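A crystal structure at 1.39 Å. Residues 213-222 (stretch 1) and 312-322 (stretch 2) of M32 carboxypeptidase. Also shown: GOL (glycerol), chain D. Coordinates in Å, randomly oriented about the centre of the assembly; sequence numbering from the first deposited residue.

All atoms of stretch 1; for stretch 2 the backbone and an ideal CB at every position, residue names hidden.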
# COMPACT_ATOMS: atom_id res chain seq x y z
N GLN A 213 16.76 -10.40 -15.12
CA GLN A 213 18.01 -10.33 -14.39
C GLN A 213 18.28 -8.93 -13.86
O GLN A 213 18.86 -8.78 -12.78
CB GLN A 213 19.17 -10.84 -15.25
CG GLN A 213 20.47 -11.03 -14.48
CD GLN A 213 20.33 -12.00 -13.34
OE1 GLN A 213 19.88 -13.13 -13.53
NE2 GLN A 213 20.68 -11.56 -12.14
N LEU A 214 17.84 -7.90 -14.59
CA LEU A 214 17.99 -6.53 -14.12
C LEU A 214 17.27 -6.33 -12.79
O LEU A 214 17.82 -5.75 -11.85
CB LEU A 214 17.42 -5.57 -15.17
CG LEU A 214 17.22 -4.11 -14.73
CD1 LEU A 214 18.56 -3.52 -14.33
CD2 LEU A 214 16.60 -3.31 -15.86
N GLY A 215 16.03 -6.83 -12.70
CA GLY A 215 15.28 -6.68 -11.47
C GLY A 215 15.90 -7.44 -10.31
O GLY A 215 15.98 -6.93 -9.18
N ILE A 216 16.36 -8.67 -10.57
CA ILE A 216 17.08 -9.42 -9.53
C ILE A 216 18.30 -8.63 -9.04
O ILE A 216 18.58 -8.55 -7.83
CB ILE A 216 17.47 -10.81 -10.06
CG1 ILE A 216 16.22 -11.65 -10.40
CG2 ILE A 216 18.40 -11.49 -9.07
CD1 ILE A 216 15.44 -12.11 -9.19
N ASP A 217 19.08 -8.08 -9.98
CA ASP A 217 20.27 -7.32 -9.62
C ASP A 217 19.92 -6.10 -8.78
O ASP A 217 20.58 -5.81 -7.77
CB ASP A 217 20.98 -6.86 -10.90
CG ASP A 217 21.78 -7.95 -11.56
OD1 ASP A 217 21.84 -9.08 -11.04
OD2 ASP A 217 22.37 -7.65 -12.62
N LEU A 218 18.88 -5.37 -9.18
CA LEU A 218 18.48 -4.19 -8.41
C LEU A 218 18.04 -4.57 -7.00
O LEU A 218 18.42 -3.90 -6.03
CB LEU A 218 17.37 -3.45 -9.15
CG LEU A 218 17.85 -2.77 -10.43
CD1 LEU A 218 16.65 -2.22 -11.18
CD2 LEU A 218 18.86 -1.67 -10.10
N LEU A 219 17.27 -5.64 -6.86
CA LEU A 219 16.87 -6.08 -5.53
C LEU A 219 18.08 -6.45 -4.68
O LEU A 219 18.16 -6.07 -3.50
CB LEU A 219 15.93 -7.28 -5.65
CG LEU A 219 14.52 -6.97 -6.17
CD1 LEU A 219 13.82 -8.28 -6.58
CD2 LEU A 219 13.76 -6.23 -5.08
N ARG A 220 19.05 -7.16 -5.26
CA ARG A 220 20.28 -7.48 -4.54
C ARG A 220 20.97 -6.20 -4.09
O ARG A 220 21.37 -6.06 -2.93
CB ARG A 220 21.20 -8.29 -5.46
CG ARG A 220 22.21 -9.15 -4.72
CD ARG A 220 21.81 -10.61 -4.79
NE ARG A 220 21.70 -11.09 -6.16
CZ ARG A 220 21.40 -12.35 -6.49
NH1 ARG A 220 21.18 -13.24 -5.54
NH2 ARG A 220 21.32 -12.70 -7.77
N GLN A 221 21.11 -5.23 -5.00
CA GLN A 221 21.82 -4.00 -4.67
C GLN A 221 21.09 -3.21 -3.59
O GLN A 221 21.74 -2.54 -2.77
CB GLN A 221 22.01 -3.15 -5.92
CG GLN A 221 22.92 -3.79 -6.97
CD GLN A 221 22.88 -3.03 -8.29
OE1 GLN A 221 22.70 -1.82 -8.29
NE2 GLN A 221 23.05 -3.74 -9.40
N MET A 222 19.75 -3.29 -3.56
CA MET A 222 18.99 -2.60 -2.52
C MET A 222 19.22 -3.22 -1.15
O MET A 222 19.09 -2.53 -0.13
CB MET A 222 17.49 -2.64 -2.83
CG MET A 222 17.07 -1.71 -3.97
SD MET A 222 15.44 -2.15 -4.63
CE MET A 222 14.36 -1.73 -3.25
N UNK A 312 19.85 11.31 -9.10
CA UNK A 312 21.02 10.73 -8.44
C UNK A 312 21.07 9.22 -8.61
O UNK A 312 22.14 8.66 -8.87
CB UNK A 312 21.02 11.08 -6.95
N UNK A 313 19.94 8.53 -8.45
CA UNK A 313 19.90 7.08 -8.67
C UNK A 313 20.36 6.74 -10.09
O UNK A 313 21.17 5.82 -10.31
CB UNK A 313 18.49 6.54 -8.43
N UNK A 314 19.84 7.49 -11.07
CA UNK A 314 20.13 7.20 -12.46
C UNK A 314 21.52 7.63 -12.91
O UNK A 314 22.00 7.09 -13.90
CB UNK A 314 19.08 7.88 -13.35
N UNK A 315 22.21 8.51 -12.18
CA UNK A 315 23.59 8.81 -12.54
C UNK A 315 24.44 7.55 -12.54
O UNK A 315 25.29 7.35 -13.41
CB UNK A 315 24.18 9.84 -11.58
N UNK A 316 24.21 6.66 -11.56
CA UNK A 316 24.90 5.38 -11.52
C UNK A 316 24.20 4.32 -12.36
O UNK A 316 24.86 3.57 -13.09
CB UNK A 316 25.02 4.90 -10.07
N UNK A 317 22.87 4.23 -12.27
CA UNK A 317 22.20 3.12 -12.93
C UNK A 317 22.07 3.29 -14.45
O UNK A 317 22.05 2.29 -15.17
CB UNK A 317 20.81 2.94 -12.32
N UNK A 318 21.98 4.51 -14.96
CA UNK A 318 21.69 4.67 -16.38
C UNK A 318 22.76 4.07 -17.29
O UNK A 318 22.40 3.34 -18.22
CB UNK A 318 21.52 6.16 -16.70
N UNK A 319 24.06 4.34 -17.10
CA UNK A 319 25.04 3.69 -17.99
C UNK A 319 24.96 2.18 -17.95
O UNK A 319 25.16 1.51 -18.98
CB UNK A 319 26.46 4.12 -17.62
N UNK A 320 24.60 1.61 -16.79
CA UNK A 320 24.48 0.17 -16.68
C UNK A 320 23.31 -0.36 -17.51
O UNK A 320 23.44 -1.36 -18.24
CB UNK A 320 24.31 -0.23 -15.21
N UNK A 321 22.14 0.29 -17.43
CA UNK A 321 21.03 -0.21 -18.24
C UNK A 321 21.22 0.12 -19.71
O UNK A 321 20.69 -0.59 -20.57
CB UNK A 321 19.70 0.37 -17.74
N UNK A 322 21.99 1.16 -20.04
CA UNK A 322 22.33 1.40 -21.43
C UNK A 322 23.17 0.26 -21.97
O UNK A 322 22.97 -0.19 -23.11
CB UNK A 322 23.07 2.73 -21.58
C1 GOL D . 22.79 -3.59 -14.52
O1 GOL D . 23.10 -4.68 -15.38
C2 GOL D . 22.23 -4.21 -13.22
O2 GOL D . 23.20 -4.85 -12.45
C3 GOL D . 21.54 -3.03 -12.46
O3 GOL D . 22.53 -2.21 -11.91

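Two helices run nearly antiparallel here, at 154° between their N-to-C directions, with axes no closer than 12.5 Å. At that spacing backbones stay apart, so stretch 2 must reach across with side chains, and a glycerol, probably from the crystallisation liquor, occupies part of the gap.

Position 312 lies out of reach of stretch 1; many helix formers would serve. It is Asn312, whose OD1 accepts a weak hydrogen bond from the residue at 315.

At 313 CA-to-CB points sideways, and the ideal CB has nothing of stretch 1 within 5.5 Å. A small residue would not reach Leu218; a long apolar one, aromatic or methionine, could. Phe313 does so with chi1 t, bringing CZ to 4.4 Å from Leu218 CD2.

Position 314 also points sideways and tolerates many residues as far as stretch 1 is concerned. Trp314 swings its ring end nearer but stops short of contact, and its NE1 is hydrogen-bonded elsewhere in the structure.

Position 315 is out of reach, with no partner in stretch 1 to restrict it; Lys315, in an extended conformation, gives a weak hydrogen bond from NZ to Asn312 OD1, 3.2 Å apart, within its own helix.

At 316 the bond is again sideways, and the Gln221 amide is the nearest feature a long side chain could approach. Aromatic or long polar residues are plausible. Phe316 takes chi1 t and presents a ring edge, CE2 lying 4.3 Å from Gln221 OE1, near the ring plane.

Position 317 points toward stretch 1, its ideal CB 5.5 Å from Leu218 CD2. Visible beyond it are that methyl, the acceptor Gln221 OE1 and the glycerol hydroxyl O3. Leucine or methionine could pack on the methyl, but a glutamine, carrying both donor and acceptor, can answer the polar atoms too. Gln317, folded with chi1 and chi2 both m, gives NE2 to Gln221 OE1 at 2.7 Å and accepts from glycerol O3 at Gln317 OE1, 2.6 Å away. Its NE2 still passes 3.6 Å from Leu218 CD2.

Position 318 is out of reach, so stretch 1 leaves the choice open to most helix-compatible residues; Tyr318 is deposited, and its OH is hydrogen-bonded elsewhere in the structure.

At 319 the backbone N has no bond to the preceding turn, and phi is -58°, so proline fits without costing a hydrogen bond. Pro319 sits at this kink.

Position 320 points toward stretch 1, yet its ideal CB touches nothing there. Asp217 and the glycerol hydroxyls beyond favour a long donor, lysine or arginine. Arg320 reaches the glycerol through two donors, NE to O3 at 2.8 Å and NH2 to O2 at 3.0 Å. O2 in turn donates to Asp217 OD2 at 2.9 Å, so glycerol bridges the two charged residues.

At 321 the ideal CB is 5.2 Å from Leu214 CD2, the bond points toward stretch 1, and a leucine awaits: valine, isoleucine or leucine would suit. Ile321 places CG2 3.9 Å from Leu214 CD1.

Position 322 is out of reach and little constrained here; Gln322 bonds elsewhere through NE2.

Stretch 2, residues 312-322: NFWKFQYPRIQ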
# COMPACT_ATOMS: atom_id res chain seq x y z
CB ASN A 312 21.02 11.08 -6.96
CG ASN A 312 21.58 12.45 -6.69
OD1 ASN A 312 22.29 13.02 -7.52
ND2 ASN A 312 21.24 13.01 -5.54
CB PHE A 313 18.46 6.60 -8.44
CG PHE A 313 18.27 5.10 -8.51
CD1 PHE A 313 18.66 4.29 -7.47
CD2 PHE A 313 17.65 4.53 -9.61
CE1 PHE A 313 18.44 2.90 -7.52
CE2 PHE A 313 17.45 3.16 -9.69
CZ PHE A 313 17.85 2.33 -8.64
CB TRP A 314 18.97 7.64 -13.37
CG TRP A 314 17.81 6.73 -13.13
CD1 TRP A 314 16.69 6.97 -12.36
CD2 TRP A 314 17.72 5.38 -13.56
NE1 TRP A 314 15.89 5.85 -12.33
CE2 TRP A 314 16.49 4.86 -13.06
CE3 TRP A 314 18.53 4.55 -14.34
CZ2 TRP A 314 16.08 3.55 -13.30
CZ3 TRP A 314 18.11 3.25 -14.59
CH2 TRP A 314 16.90 2.76 -14.08
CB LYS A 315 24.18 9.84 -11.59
CG LYS A 315 23.66 11.24 -11.81
CD LYS A 315 24.27 12.22 -10.83
CE LYS A 315 23.49 13.52 -10.78
NZ LYS A 315 24.10 14.46 -9.79
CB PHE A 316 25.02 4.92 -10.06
CG PHE A 316 25.64 3.56 -9.90
CD1 PHE A 316 27.02 3.42 -9.85
CD2 PHE A 316 24.86 2.42 -9.77
CE1 PHE A 316 27.60 2.19 -9.68
CE2 PHE A 316 25.44 1.16 -9.61
CZ PHE A 316 26.82 1.05 -9.56
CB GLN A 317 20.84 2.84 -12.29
CG GLN A 317 20.91 2.29 -10.87
CD GLN A 317 21.45 0.86 -10.79
OE1 GLN A 317 21.59 0.17 -11.81
NE2 GLN A 317 21.74 0.41 -9.58
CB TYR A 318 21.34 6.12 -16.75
CG TYR A 318 20.81 6.18 -18.17
CD1 TYR A 318 19.65 5.50 -18.51
CD2 TYR A 318 21.49 6.87 -19.18
CE1 TYR A 318 19.17 5.49 -19.81
CE2 TYR A 318 21.00 6.89 -20.48
CZ TYR A 318 19.84 6.20 -20.78
OH TYR A 318 19.32 6.16 -22.06
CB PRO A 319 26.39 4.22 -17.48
CG PRO A 319 26.06 5.43 -16.68
CD PRO A 319 24.71 5.20 -16.10
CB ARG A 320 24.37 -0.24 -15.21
CG ARG A 320 25.55 0.18 -14.35
CD ARG A 320 25.31 -0.11 -12.86
NE ARG A 320 25.15 -1.54 -12.54
CZ ARG A 320 26.16 -2.37 -12.31
NH1 ARG A 320 27.41 -1.93 -12.37
NH2 ARG A 320 25.92 -3.64 -12.02
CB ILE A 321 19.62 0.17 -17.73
CG1 ILE A 321 19.34 1.65 -17.92
CG2 ILE A 321 19.39 -0.29 -16.29
CD1 ILE A 321 17.84 1.96 -17.88
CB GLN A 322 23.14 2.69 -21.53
CG GLN A 322 22.33 3.92 -21.78
CD GLN A 322 23.23 5.09 -22.09
OE1 GLN A 322 24.24 5.30 -21.42
NE2 GLN A 322 22.90 5.85 -23.14
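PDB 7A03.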